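Local coordinates for protein lysozyme (Meretrix lusoria, PDB 4PJ2) that hydrolyses the beta-1,4 glycosidic linkages of bacterial peptidoglycan, lysing Gram-positive bacteria, and also cleaves chitin, at residues D[33-37]-D[55-61]. Where two conformers were deposited one is given. Residue numbers count along the deposited sequence, not the author numbering.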
loop_
_atom_site.group_PDB
_atom_site.type_symbol
_atom_site.label_atom_id
_atom_site.label_comp_id
_atom_site.label_asym_id
_atom_site.label_seq_id
_atom_site.Cartn_x
_atom_site.Cartn_y
_atom_site.Cartn_z
ATOM N N LEU D 33 -9.097 -7.737 1.641
ATOM C CA LEU D 33 -9.397 -8.312 2.943
ATOM C C LEU D 33 -8.330 -7.984 3.983
ATOM O O LEU D 33 -7.137 -8.035 3.701
ATOM C CB LEU D 33 -9.504 -9.835 2.840
ATOM C CG LEU D 33 -10.784 -10.447 2.283
ATOM C CD1 LEU D 33 -10.626 -11.954 2.156
ATOM C CD2 LEU D 33 -11.959 -10.116 3.178
ATOM N N SER D 34 -8.785 -7.640 5.184
ATOM C CA SER D 34 -7.911 -7.485 6.336
ATOM C C SER D 34 -8.467 -8.391 7.421
ATOM O O SER D 34 -9.683 -8.411 7.650
ATOM C CB SER D 34 -7.903 -6.034 6.795
ATOM O OG SER D 34 -6.939 -5.820 7.802
ATOM N N CYS D 35 -7.592 -9.135 8.086
ATOM C CA CYS D 35 -8.034 -10.220 8.945
ATOM C C CYS D 35 -7.540 -10.155 10.386
ATOM O O CYS D 35 -6.390 -9.804 10.658
ATOM C CB CYS D 35 -7.596 -11.560 8.334
ATOM S SG CYS D 35 -8.125 -11.839 6.622
ATOM N N GLY D 36 -8.421 -10.521 11.311
ATOM C CA GLY D 36 -7.990 -10.948 12.631
ATOM C C GLY D 36 -7.654 -9.883 13.644
ATOM O O GLY D 36 -7.956 -8.699 13.469
ATOM N N TYR D 37 -7.008 -10.345 14.713
ATOM C CA TYR D 37 -6.649 -9.526 15.869
ATOM C C TYR D 37 -5.957 -8.222 15.514
ATOM O O TYR D 37 -6.205 -7.191 16.139
ATOM C CB TYR D 37 -5.696 -10.305 16.780
ATOM C CG TYR D 37 -6.315 -11.488 17.497
ATOM C CD1 TYR D 37 -6.288 -12.760 16.938
ATOM C CD2 TYR D 37 -6.894 -11.335 18.749
ATOM C CE1 TYR D 37 -6.845 -13.845 17.603
ATOM C CE2 TYR D 37 -7.446 -12.411 19.415
ATOM C CZ TYR D 37 -7.416 -13.659 18.835
ATOM O OH TYR D 37 -7.960 -14.730 19.499
ATOM N N TRP D 55 -2.008 -16.928 5.286
ATOM C CA TRP D 55 -2.319 -15.590 5.761
ATOM C C TRP D 55 -3.533 -15.581 6.708
ATOM O O TRP D 55 -3.449 -15.105 7.841
ATOM C CB TRP D 55 -2.534 -14.700 4.541
ATOM C CG TRP D 55 -3.379 -13.507 4.734
ATOM C CD1 TRP D 55 -3.376 -12.635 5.786
ATOM C CD2 TRP D 55 -4.364 -13.039 3.825
ATOM N NE1 TRP D 55 -4.310 -11.648 5.579
ATOM C CE2 TRP D 55 -4.931 -11.877 4.379
ATOM C CE3 TRP D 55 -4.822 -13.488 2.585
ATOM C CZ2 TRP D 55 -5.935 -11.160 3.735
ATOM C CZ3 TRP D 55 -5.818 -12.781 1.954
ATOM C CH2 TRP D 55 -6.364 -11.627 2.527
ATOM N N LYS D 56 -4.660 -16.117 6.256
ATOM C CA LYS D 56 -5.893 -16.027 7.041
ATOM C C LYS D 56 -5.836 -16.855 8.323
ATOM O O LYS D 56 -6.369 -16.447 9.358
ATOM C CB LYS D 56 -7.094 -16.418 6.188
ATOM C CG LYS D 56 -7.321 -15.452 5.045
ATOM C CD LYS D 56 -8.463 -15.886 4.152
ATOM C CE LYS D 56 -8.684 -14.892 3.023
ATOM N NZ LYS D 56 -9.664 -15.388 2.026
ATOM N N SER D 57 -5.190 -18.011 8.261
ATOM C CA SER D 57 -5.040 -18.827 9.455
ATOM C C SER D 57 -4.104 -18.161 10.461
ATOM O O SER D 57 -4.361 -18.191 11.660
ATOM C CB SER D 57 -4.560 -20.238 9.107
ATOM O OG SER D 57 -3.312 -20.226 8.450
ATOM N N CYS D 58 -3.034 -17.541 9.981
ATOM C CA CYS D 58 -2.107 -16.855 10.865
ATOM C C CYS D 58 -2.800 -15.676 11.534
ATOM O O CYS D 58 -2.668 -15.462 12.744
ATOM C CB CYS D 58 -0.893 -16.373 10.072
ATOM S SG CYS D 58 0.376 -15.636 11.079
ATOM N N ALA D 59 -3.551 -14.918 10.735
ATOM C CA ALA D 59 -4.204 -13.708 11.219
ATOM C C ALA D 59 -5.223 -14.011 12.327
ATOM O O ALA D 59 -5.481 -13.167 13.186
ATOM C CB ALA D 59 -4.868 -12.975 10.066
ATOM N N ALA D 60 -5.776 -15.219 12.318
ATOM C CA ALA D 60 -6.793 -15.614 13.291
ATOM C C ALA D 60 -6.193 -16.146 14.604
ATOM O O ALA D 60 -6.930 -16.425 15.553
ATOM C CB ALA D 60 -7.724 -16.652 12.677
ATOM N N SER D 61 -4.870 -16.287 14.650
ATOM C CA SER D 61 -4.157 -16.735 15.845
ATOM C C SER D 61 -3.467 -15.549 16.496
ATOM O O SER D 61 -2.706 -14.852 15.840
ATOM C CB SER D 61 -3.113 -17.787 15.469
ATOM O OG SER D 61 -2.138 -17.922 16.490
HETATM O O HOH W 1 -4.499 -10.407 12.828
#
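In this i-type lysozyme the central strand of the small three-stranded antiparallel sheet packs on the short helix 55-59, close to the substrate-binding groove. The axes of strand 33-35 and helix 55-59 approach to 8.8 Å at 35°, and the two backbones come closest at Gly36 and Ala60, whose CA atoms are 4.9 Å apart. Leu33 and Cys35 point toward the helix, while Ser34 points away. Leu33 CB lies 3.6 Å from Trp55 CH2, and Leu33 O meets the edge of that ring, 3.3 Å from Trp55 CZ2. Cys35 SG, disulfide-bonded to Cys26, makes an oblique sulfur-aromatic contact, 4.4 Å from the centroid of the Trp55 six-membered ring; Cys35 CB rests 3.5 Å from Ala59 CB. Trp55 NE1 donates to Ile40 O, and its side chain lies about 4 Å from that of Trp45, a substrate-binding residue. At Gly36, with phi 81°, CA approaches Ala59 O to 3.4 Å in a CA-H...O contact; a CB here would clash with that oxygen. One water donates to both Cys35 O (2.9 Å) and Ala59 O (3.0 Å). Beyond it, the Tyr37 ring edge meets Ala60 O, at 3.3 Å from CE1. No direct hydrogen bond crosses the interface, so the contact rests on apolar and sulfur-aromatic packing, a CA-H...O contact and one bridging water, and the sulfur that meets the indole also ties strand 32-35 to strand 26-29.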